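PDB 4R7W: cytosine deaminase from Klebsiella pneumoniae, which catalyses the hydrolytic deamination of cytosine to uracil and ammonia, as an amidohydrolase-family enzyme with a metal-dependent active site. Local coordinates for residues R115-V120 / L205-C210; A148-G153 / G176-Y181; V237-T242 / I265-C270. All blocks are in the same frame, centred on the assembly; numbering follows the deposited sequence.

Interaction 1. Residues R115-V120 / L205-C210; sequences RTHVDV and LVDVHC. With FE2 (Fe (II) ion), chain L; O7U ((2R)-2-amino-2,5-dihydro-1,5,2-diazaphosphinin-6(1H)-one 2-oxide), chain M.
The imidazole of H209 points the CE1 edge of its ring at one face of H117, a T-shaped pair inside the TIM barrel of an amidohydrolase. The ring centroids lie 4.5 Å apart with planes at 81°, and H209 CE1 sits toward the rim of the H117 ring, 3.3 Å from H117 ND1. The adjacent NE2 of H209 binds the iron(II) ion at 2.5 Å, and the phosphoryl oxygen O4 of the bound phosphorus-containing ligand coordinates the same ion. H56, H58 and D308 complete the site, so H117 is a second-shell residue, packed against a metal ligand.

Strands 115-119 and 205-210 are not neighbours in the barrel sheet; their axes pass 9.9 Å apart, inclined at 66°, and the contact across the interior is carried mainly by side chains. Next outward comes D207, whose carboxylate stands almost perpendicular to the H117 ring. Water 2 joins H117 NE2 to D207 OD1, to which it donates, while D207 OD2 is hydrogen-bonded to S240. D207 OD1 also accepts R115 NH1 in a buried salt bridge at 2.7 Å. R115 leaves its backbone extended and bends only at chi3, which brings NH1 to the carboxylate; NH2 is held by Q145 of strand 143-149 and also lies beside L205. D207 OD1 lies near the guanidinium plane of R115 and is met on its anti side, the two planes 83° apart.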
loop_
_atom_site.group_PDB
_atom_site.type_symbol
_atom_site.label_atom_id
_atom_site.label_comp_id
_atom_site.label_asym_id
_atom_site.label_seq_id
_atom_site.Cartn_x
_atom_site.Cartn_y
_atom_site.Cartn_z
ATOM N N ARG B 115 16.894 2.764 -13.295
ATOM C CA ARG B 115 16.740 3.149 -14.696
ATOM C C ARG B 115 15.776 4.319 -14.754
ATOM O O ARG B 115 14.602 4.169 -14.417
ATOM C CB ARG B 115 16.199 1.991 -15.535
ATOM C CG ARG B 115 15.714 2.421 -16.911
ATOM C CD ARG B 115 15.184 1.258 -17.723
ATOM N NE ARG B 115 16.245 0.366 -18.176
ATOM C CZ ARG B 115 16.046 -0.771 -18.841
ATOM N NH1 ARG B 115 14.817 -1.181 -19.114
ATOM N NH2 ARG B 115 17.080 -1.514 -19.221
ATOM N N THR B 116 16.283 5.493 -15.140
ATOM C CA THR B 116 15.446 6.677 -15.220
ATOM C C THR B 116 15.086 7.015 -16.654
ATOM O O THR B 116 15.890 6.861 -17.566
ATOM C CB THR B 116 16.078 7.929 -14.563
ATOM O OG1 THR B 116 15.111 8.986 -14.537
ATOM C CG2 THR B 116 17.293 8.415 -15.357
ATOM N N HIS B 117 13.845 7.451 -16.838
ATOM C CA HIS B 117 13.409 8.051 -18.091
ATOM C C HIS B 117 13.661 9.546 -17.989
ATOM O O HIS B 117 13.639 10.125 -16.896
ATOM C CB HIS B 117 11.931 7.748 -18.344
ATOM C CG HIS B 117 11.665 6.298 -18.606
ATOM N ND1 HIS B 117 11.476 5.791 -19.872
ATOM C CD2 HIS B 117 11.597 5.239 -17.762
ATOM C CE1 HIS B 117 11.301 4.483 -19.800
ATOM N NE2 HIS B 117 11.361 4.124 -18.530
ATOM N N VAL B 118 13.971 10.155 -19.126
ATOM C CA VAL B 118 14.217 11.577 -19.191
ATOM C C VAL B 118 13.495 12.059 -20.426
ATOM O O VAL B 118 13.692 11.519 -21.515
ATOM C CB VAL B 118 15.718 11.881 -19.350
ATOM C CG1 VAL B 118 15.979 13.369 -19.210
ATOM C CG2 VAL B 118 16.515 11.113 -18.329
ATOM N N ASP B 119 12.638 13.053 -20.254
ATOM C CA ASP B 119 11.942 13.645 -21.391
ATOM C C ASP B 119 12.907 14.315 -22.359
ATOM O O ASP B 119 13.560 15.310 -22.030
ATOM C CB ASP B 119 10.915 14.647 -20.893
ATOM C CG ASP B 119 10.022 15.185 -22.003
ATOM O OD1 ASP B 119 9.207 16.063 -21.685
ATOM O OD2 ASP B 119 10.117 14.730 -23.168
ATOM N N VAL B 120 13.001 13.769 -23.565
ATOM C CA VAL B 120 13.850 14.370 -24.591
ATOM C C VAL B 120 13.045 15.206 -25.598
ATOM O O VAL B 120 13.621 15.727 -26.545
ATOM C CB VAL B 120 14.698 13.319 -25.343
ATOM C CG1 VAL B 120 15.609 12.565 -24.348
ATOM C CG2 VAL B 120 13.800 12.348 -26.098
ATOM N N LEU B 205 19.665 -0.509 -25.363
ATOM C CA LEU B 205 18.524 -1.234 -24.809
ATOM C C LEU B 205 17.252 -0.468 -25.175
ATOM O O LEU B 205 17.337 0.668 -25.601
ATOM C CB LEU B 205 18.652 -1.365 -23.284
ATOM C CG LEU B 205 19.943 -2.016 -22.754
ATOM C CD1 LEU B 205 19.986 -2.042 -21.231
ATOM C CD2 LEU B 205 20.117 -3.411 -23.310
ATOM N N VAL B 206 16.083 -1.089 -25.012
ATOM C CA VAL B 206 14.811 -0.435 -25.297
ATOM C C VAL B 206 13.903 -0.560 -24.077
ATOM O O VAL B 206 13.829 -1.628 -23.451
ATOM C CB VAL B 206 14.099 -1.094 -26.500
ATOM C CG1 VAL B 206 12.680 -0.558 -26.671
ATOM C CG2 VAL B 206 14.889 -0.894 -27.767
ATOM N N ASP B 207 13.224 0.532 -23.731
ATOM C CA ASP B 207 12.203 0.501 -22.684
ATOM C C ASP B 207 11.093 1.510 -23.028
ATOM O O ASP B 207 11.251 2.710 -22.847
ATOM C CB ASP B 207 12.795 0.804 -21.310
ATOM C CG ASP B 207 11.844 0.465 -20.184
ATOM O OD1 ASP B 207 12.305 -0.064 -19.132
ATOM O OD2 ASP B 207 10.628 0.695 -20.354
ATOM N N VAL B 208 9.964 0.992 -23.489
ATOM C CA VAL B 208 8.889 1.825 -24.065
ATOM C C VAL B 208 7.718 1.925 -23.077
ATOM O O VAL B 208 7.342 0.918 -22.465
ATOM C CB VAL B 208 8.418 1.210 -25.415
ATOM C CG1 VAL B 208 7.246 1.999 -26.045
ATOM C CG2 VAL B 208 9.595 1.162 -26.402
ATOM N N HIS B 209 7.188 3.135 -22.875
ATOM C CA HIS B 209 5.909 3.282 -22.192
ATOM C C HIS B 209 4.881 2.780 -23.167
ATOM O O HIS B 209 4.547 3.468 -24.140
ATOM C CB HIS B 209 5.589 4.734 -21.867
ATOM C CG HIS B 209 6.407 5.303 -20.757
ATOM N ND1 HIS B 209 7.781 5.383 -20.813
ATOM C CD2 HIS B 209 6.044 5.828 -19.562
ATOM C CE1 HIS B 209 8.231 5.931 -19.697
ATOM N NE2 HIS B 209 7.197 6.213 -18.924
ATOM N N CYS B 210 4.388 1.576 -22.921
ATOM C CA CYS B 210 3.620 0.882 -23.926
ATOM C C CYS B 210 2.185 0.701 -23.483
ATOM O O CYS B 210 1.913 0.019 -22.492
ATOM C CB CYS B 210 4.239 -0.470 -24.206
ATOM S SG CYS B 210 3.705 -1.196 -25.723
HETATM FE FE FE2 L . 6.877 6.233 -16.440
HETATM N N1 O7U M . 4.931 10.208 -18.272
HETATM C C2 O7U M . 4.192 9.163 -18.833
HETATM O O2 O7U M . 3.862 9.061 -20.026
HETATM N N3 O7U M . 3.789 8.133 -18.015
HETATM N N4 O7U M . 2.729 7.749 -15.550
HETATM O O4 O7U M . 4.737 6.650 -16.390
HETATM P P4 O7U M . 4.085 7.947 -16.435
HETATM C C5 O7U M . 5.017 9.377 -15.923
HETATM C C6 O7U M . 5.282 10.223 -16.852
HETATM O O HOH W 1 15.247 -2.814 -21.476
HETATM O O HOH W 2 11.606 1.495 -17.093
#

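Interaction 2. Residues A148-G153 / G176-Y181; sequences AFPQEG and GGIPHY. With O7U ((2R)-2-amino-2,5-dihydro-1,5,2-diazaphosphinin-6(1H)-one 2-oxide), chain M.
The ligand pocket, probably that of the substrate, lies at the C-terminal end of the barrel strands and is lined here by Q151, F149 and I178, which meet round the carbonyl side of the bound ligand. Q151 reads the ring with its carboxamide: OE1 accepts from the ligand's N1 at 2.8 Å and NE2 donates to its O2 at 3.2 Å, both bonds nearly straight (174° and 167°). Q151 starts away from the other loop, and a bend at chi2 (66°) turns its amide to the ligand; the NE2 end also lies against I178 CD1. That methyl approaches O2 as well, as does F149 CZ, so the polar pair is framed by apolar atoms. The F149 ring brings its edge to O2 and to G177 O, with the backbone N of Q151 over the centre of one face; it also stacks with the metal ligand H209.

Behind this wall, I178 reaches from its loop into the 148-153 turn. Its CG1 branch runs anti to the backbone N, carrying CD1 to the pocket, while I178 CG2 turns to the peptides of the other loop, close to P150 O and 3.7 Å from G153 CA. P150 to G153 form a type I turn, closed by G153 N bonding to P150 O, and the Y181 ring edge lies by E152 CA, with CD1 3.5 Å from Q151 O. At the root, G176 N donates to A148 O at 3.0 Å, and P150 CD rests on the G177 peptide. E152 turns elsewhere, to K87 and S84. Such loops following successive strands, supplying ligand-contacting residues beside a metal centre, are characteristic of the TIM-barrel amidohydrolases.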
loop_
_atom_site.group_PDB
_atom_site.type_symbol
_atom_site.label_atom_id
_atom_site.label_comp_id
_atom_site.label_asym_id
_atom_site.label_seq_id
_atom_site.Cartn_x
_atom_site.Cartn_y
_atom_site.Cartn_z
ATOM N N ALA B 148 16.058 7.625 -23.146
ATOM C CA ALA B 148 15.597 8.717 -24.006
ATOM C C ALA B 148 14.081 8.600 -24.220
ATOM O O ALA B 148 13.618 7.856 -25.092
ATOM C CB ALA B 148 16.322 8.670 -25.333
ATOM N N PHE B 149 13.326 9.344 -23.425
ATOM C CA PHE B 149 11.875 9.213 -23.377
ATOM C C PHE B 149 11.230 10.394 -24.085
ATOM O O PHE B 149 11.373 11.530 -23.633
ATOM C CB PHE B 149 11.413 9.201 -21.923
ATOM C CG PHE B 149 9.913 9.183 -21.750
ATOM C CD1 PHE B 149 9.124 8.288 -22.465
ATOM C CD2 PHE B 149 9.302 10.037 -20.843
ATOM C CE1 PHE B 149 7.736 8.267 -22.295
ATOM C CE2 PHE B 149 7.924 10.017 -20.659
ATOM C CZ PHE B 149 7.144 9.129 -21.388
ATOM N N PRO B 150 10.537 10.137 -25.204
ATOM C CA PRO B 150 9.899 11.251 -25.927
ATOM C C PRO B 150 8.481 11.508 -25.411
ATOM O O PRO B 150 7.525 11.039 -25.998
ATOM C CB PRO B 150 9.878 10.749 -27.373
ATOM C CG PRO B 150 9.643 9.259 -27.218
ATOM C CD PRO B 150 10.401 8.859 -25.928
ATOM N N GLN B 151 8.364 12.230 -24.303
ATOM C CA GLN B 151 7.089 12.437 -23.632
ATOM C C GLN B 151 5.947 12.871 -24.544
ATOM O O GLN B 151 4.827 12.363 -24.452
ATOM C CB GLN B 151 7.243 13.483 -22.530
ATOM C CG GLN B 151 5.934 13.773 -21.776
ATOM C CD GLN B 151 5.422 12.580 -20.971
ATOM O OE1 GLN B 151 5.719 12.438 -19.777
ATOM N NE2 GLN B 151 4.622 11.733 -21.617
ATOM N N GLU B 152 6.229 13.829 -25.416
ATOM C CA GLU B 152 5.177 14.371 -26.249
ATOM C C GLU B 152 5.193 13.689 -27.601
ATOM O O GLU B 152 4.614 14.173 -28.557
ATOM C CB GLU B 152 5.312 15.882 -26.337
ATOM C CG GLU B 152 5.208 16.514 -24.959
ATOM C CD GLU B 152 5.086 18.014 -24.989
ATOM O OE1 GLU B 152 5.647 18.660 -24.082
ATOM O OE2 GLU B 152 4.415 18.550 -25.900
ATOM N N GLY B 153 5.851 12.535 -27.661
ATOM C CA GLY B 153 5.778 11.710 -28.846
ATOM C C GLY B 153 6.942 11.897 -29.782
ATOM O O GLY B 153 7.672 12.891 -29.706
ATOM N N GLY B 176 13.550 4.887 -25.433
ATOM C CA GLY B 176 12.159 4.833 -25.011
ATOM C C GLY B 176 11.159 5.205 -26.097
ATOM O O GLY B 176 11.500 5.341 -27.278
ATOM N N GLY B 177 9.903 5.374 -25.699
ATOM C CA GLY B 177 8.857 5.663 -26.659
ATOM C C GLY B 177 7.513 5.770 -25.972
ATOM O O GLY B 177 7.393 5.476 -24.788
ATOM N N ILE B 178 6.502 6.188 -26.726
ATOM C CA ILE B 178 5.174 6.396 -26.162
ATOM C C ILE B 178 4.077 6.239 -27.242
ATOM O O ILE B 178 3.338 7.164 -27.520
ATOM C CB ILE B 178 5.111 7.770 -25.409
ATOM C CG1 ILE B 178 3.859 7.861 -24.521
ATOM C CG2 ILE B 178 5.237 8.976 -26.374
ATOM C CD1 ILE B 178 3.849 9.085 -23.629
ATOM N N PRO B 179 3.962 5.037 -27.833
ATOM C CA PRO B 179 3.120 4.876 -29.026
ATOM C C PRO B 179 1.647 5.210 -28.808
ATOM O O PRO B 179 1.053 5.787 -29.725
ATOM C CB PRO B 179 3.302 3.405 -29.404
ATOM C CG PRO B 179 3.695 2.731 -28.118
ATOM C CD PRO B 179 4.500 3.750 -27.356
ATOM N N HIS B 180 1.073 4.897 -27.646
ATOM C CA HIS B 180 -0.348 5.180 -27.417
ATOM C C HIS B 180 -0.661 6.671 -27.395
ATOM O O HIS B 180 -1.825 7.066 -27.496
ATOM C CB HIS B 180 -0.810 4.600 -26.096
ATOM C CG HIS B 180 0.041 5.025 -24.941
ATOM N ND1 HIS B 180 1.331 4.568 -24.765
ATOM C CD2 HIS B 180 -0.191 5.896 -23.931
ATOM C CE1 HIS B 180 1.847 5.120 -23.682
ATOM N NE2 HIS B 180 0.945 5.926 -23.156
ATOM N N TYR B 181 0.363 7.496 -27.202
ATOM C CA TYR B 181 0.147 8.943 -27.110
ATOM C C TYR B 181 0.386 9.639 -28.447
ATOM O O TYR B 181 0.132 10.837 -28.581
ATOM C CB TYR B 181 1.045 9.534 -26.014
ATOM C CG TYR B 181 0.776 10.990 -25.693
ATOM C CD1 TYR B 181 1.726 11.972 -25.958
ATOM C CD2 TYR B 181 -0.432 11.383 -25.124
ATOM C CE1 TYR B 181 1.481 13.303 -25.666
ATOM C CE2 TYR B 181 -0.681 12.707 -24.827
ATOM C CZ TYR B 181 0.275 13.662 -25.096
ATOM O OH TYR B 181 0.017 14.981 -24.802
HETATM N N1 O7U M . 4.931 10.208 -18.272
HETATM C C2 O7U M . 4.192 9.163 -18.833
HETATM O O2 O7U M . 3.862 9.061 -20.026
HETATM N N3 O7U M . 3.789 8.133 -18.015
HETATM N N4 O7U M . 2.729 7.749 -15.550
HETATM O O4 O7U M . 4.737 6.650 -16.390
HETATM P P4 O7U M . 4.085 7.947 -16.435
HETATM C C5 O7U M . 5.017 9.377 -15.923
HETATM C C6 O7U M . 5.282 10.223 -16.852
#

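Interaction 3. Residues V237-T242 / I265-C270; sequences VTASHT and INFISC. With O7U ((2R)-2-amino-2,5-dihydro-1,5,2-diazaphosphinin-6(1H)-one 2-oxide), chain M.
T238 and I268 pack on the barrel-interior face of two neighbouring parallel strands, 237-241 and 266-269, joined by helix 250-263 in a beta-alpha-beta crossover of the TIM barrel. T238 places CG2 anti to its backbone N, which sets the methyl 3.7 Å from I268 CD1, while OG1 faces N266 CB. S240 OG also lies along I268, but its polar partners are D207 and H56. On the other face A239 CB meets I265 CD1 and the rim of F267, beneath helix 220-230. At the start of the strands, V237 CG1 touches I265 CG2 at 3.8 Å.

The ladder runs from N266 N to V237 O (2.9 Å) and on to H241 N, which donates to I268 O. H241 then breaks from strand geometry with positive phi (72°), and its side chain, with CG beside the backbone N (chi1 -66°), reaches NE2 to the ligand's phosphoryl O4, donating at 2.9 Å. C270 SG lies oblique to this ring, 3.8 Å from H241 CE1. Just past strand 237-241, T242 OG1 donates to H241 O and meets the edge of F267. Water 3 donates to A239 O, I268 O and T242 OG1, and water 5 joins H241 ND1 to C270 N.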
loop_
_atom_site.group_PDB
_atom_site.type_symbol
_atom_site.label_atom_id
_atom_site.label_comp_id
_atom_site.label_asym_id
_atom_site.label_seq_id
_atom_site.Cartn_x
_atom_site.Cartn_y
_atom_site.Cartn_z
ATOM N N VAL B 237 14.872 -5.630 -24.718
ATOM C CA VAL B 237 13.640 -4.867 -24.812
ATOM C C VAL B 237 12.715 -5.040 -23.592
ATOM O O VAL B 237 12.521 -6.152 -23.080
ATOM C CB VAL B 237 12.868 -5.214 -26.114
ATOM C CG1 VAL B 237 11.531 -4.491 -26.162
ATOM C CG2 VAL B 237 13.712 -4.858 -27.356
ATOM N N THR B 238 12.182 -3.922 -23.117
ATOM C CA THR B 238 11.215 -3.912 -22.030
ATOM C C THR B 238 9.985 -3.096 -22.418
ATOM O O THR B 238 10.109 -1.998 -22.929
ATOM C CB THR B 238 11.839 -3.300 -20.766
ATOM O OG1 THR B 238 12.891 -4.157 -20.307
ATOM C CG2 THR B 238 10.792 -3.120 -19.666
ATOM N N ALA B 239 8.802 -3.653 -22.178
ATOM C CA ALA B 239 7.560 -2.913 -22.311
ATOM C C ALA B 239 7.087 -2.476 -20.931
ATOM O O ALA B 239 6.686 -3.313 -20.107
ATOM C CB ALA B 239 6.492 -3.775 -22.979
ATOM N N SER B 240 7.150 -1.174 -20.667
ATOM C CA SER B 240 6.634 -0.634 -19.414
ATOM C C SER B 240 5.128 -0.393 -19.480
ATOM O O SER B 240 4.576 -0.064 -20.549
ATOM C CB SER B 240 7.350 0.664 -19.021
ATOM O OG SER B 240 8.695 0.426 -18.616
ATOM N N HIS B 241 4.497 -0.554 -18.318
ATOM C CA HIS B 241 3.064 -0.362 -18.091
ATOM C C HIS B 241 2.182 -1.443 -18.696
ATOM O O HIS B 241 1.751 -2.359 -17.994
ATOM C CB HIS B 241 2.605 1.028 -18.534
ATOM C CG HIS B 241 3.193 2.136 -17.723
ATOM N ND1 HIS B 241 2.955 2.268 -16.372
ATOM C CD2 HIS B 241 4.000 3.169 -18.070
ATOM C CE1 HIS B 241 3.595 3.332 -15.921
ATOM N NE2 HIS B 241 4.245 3.892 -16.929
ATOM N N THR B 242 1.920 -1.330 -19.994
ATOM C CA THR B 242 1.004 -2.225 -20.689
ATOM C C THR B 242 -0.342 -2.305 -19.960
ATOM O O THR B 242 -0.946 -3.368 -19.869
ATOM C CB THR B 242 1.623 -3.627 -20.997
ATOM O OG1 THR B 242 1.875 -4.369 -19.780
ATOM C CG2 THR B 242 2.932 -3.472 -21.796
ATOM N N ILE B 265 10.780 -10.556 -24.476
ATOM C CA ILE B 265 10.849 -9.211 -23.899
ATOM C C ILE B 265 10.481 -9.188 -22.420
ATOM O O ILE B 265 9.874 -10.119 -21.910
ATOM C CB ILE B 265 9.996 -8.167 -24.679
ATOM C CG1 ILE B 265 8.492 -8.422 -24.512
ATOM C CG2 ILE B 265 10.392 -8.144 -26.156
ATOM C CD1 ILE B 265 7.596 -7.336 -25.161
ATOM N N ASN B 266 10.868 -8.117 -21.741
ATOM C CA ASN B 266 10.514 -7.927 -20.344
ATOM C C ASN B 266 9.328 -6.992 -20.164
ATOM O O ASN B 266 8.958 -6.257 -21.082
ATOM C CB ASN B 266 11.708 -7.373 -19.581
ATOM C CG ASN B 266 12.884 -8.305 -19.618
ATOM O OD1 ASN B 266 12.949 -9.260 -18.845
ATOM N ND2 ASN B 266 13.814 -8.054 -20.541
ATOM N N PHE B 267 8.762 -7.010 -18.960
ATOM C CA PHE B 267 7.615 -6.193 -18.606
ATOM C C PHE B 267 7.833 -5.510 -17.269
ATOM O O PHE B 267 8.307 -6.132 -16.326
ATOM C CB PHE B 267 6.342 -7.058 -18.527
ATOM C CG PHE B 267 5.849 -7.525 -19.871
ATOM C CD1 PHE B 267 4.803 -6.868 -20.510
ATOM C CD2 PHE B 267 6.451 -8.605 -20.503
ATOM C CE1 PHE B 267 4.356 -7.283 -21.751
ATOM C CE2 PHE B 267 6.006 -9.032 -21.745
ATOM C CZ PHE B 267 4.958 -8.362 -22.375
ATOM N N ILE B 268 7.457 -4.237 -17.182
ATOM C CA ILE B 268 7.513 -3.524 -15.916
ATOM C C ILE B 268 6.111 -3.035 -15.584
ATOM O O ILE B 268 5.409 -2.532 -16.461
ATOM C CB ILE B 268 8.504 -2.333 -15.974
ATOM C CG1 ILE B 268 9.957 -2.825 -16.058
ATOM C CG2 ILE B 268 8.358 -1.457 -14.754
ATOM C CD1 ILE B 268 10.974 -1.686 -16.263
ATOM N N SER B 269 5.683 -3.205 -14.335
ATOM C CA SER B 269 4.365 -2.697 -13.910
ATOM C C SER B 269 4.553 -1.709 -12.762
ATOM O O SER B 269 5.434 -1.896 -11.915
ATOM C CB SER B 269 3.438 -3.852 -13.496
ATOM O OG SER B 269 2.138 -3.395 -13.126
ATOM N N CYS B 270 3.758 -0.647 -12.751
ATOM C CA CYS B 270 3.853 0.361 -11.701
ATOM C C CYS B 270 2.528 0.493 -10.936
ATOM O O CYS B 270 1.746 1.421 -11.185
ATOM C CB CYS B 270 4.279 1.696 -12.309
ATOM S SG CYS B 270 5.788 1.596 -13.358
HETATM N N1 O7U M . 4.931 10.208 -18.272
HETATM C C2 O7U M . 4.192 9.163 -18.833
HETATM O O2 O7U M . 3.862 9.061 -20.026
HETATM N N3 O7U M . 3.789 8.133 -18.015
HETATM N N4 O7U M . 2.729 7.749 -15.550
HETATM O O4 O7U M . 4.737 6.650 -16.390
HETATM P P4 O7U M . 4.085 7.947 -16.435
HETATM C C5 O7U M . 5.017 9.377 -15.923
HETATM C C6 O7U M . 5.282 10.223 -16.852
HETATM O O HOH W 3 4.406 -3.948 -18.733
HETATM O O HOH W 4 0.724 -2.220 -15.341
HETATM O O HOH W 5 1.915 0.170 -14.465
#

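How the interactions relate
Followed from the N terminus, the chain first lays down 115-120, then 148-153 and 176-181, and returns at 205-210. Interaction 1 therefore closes the larger loop, and interaction 2 is nested inside it. Interaction 3 follows in series, closing one beta-alpha-beta unit after interaction 1 is complete. In the barrel sheet, strand 111-119 neighbours 143-149, so interactions 1 and 2 touch through probable backbone hydrogen bonds such as V120 N to F149 O; strand 205-210 neighbours 237-241, joining interactions 1 and 3 through a probable bond between V208 O and S240 N. Interactions 2 and 3 do not touch, yet all three reach the same bound ligand from different parts of the barrel.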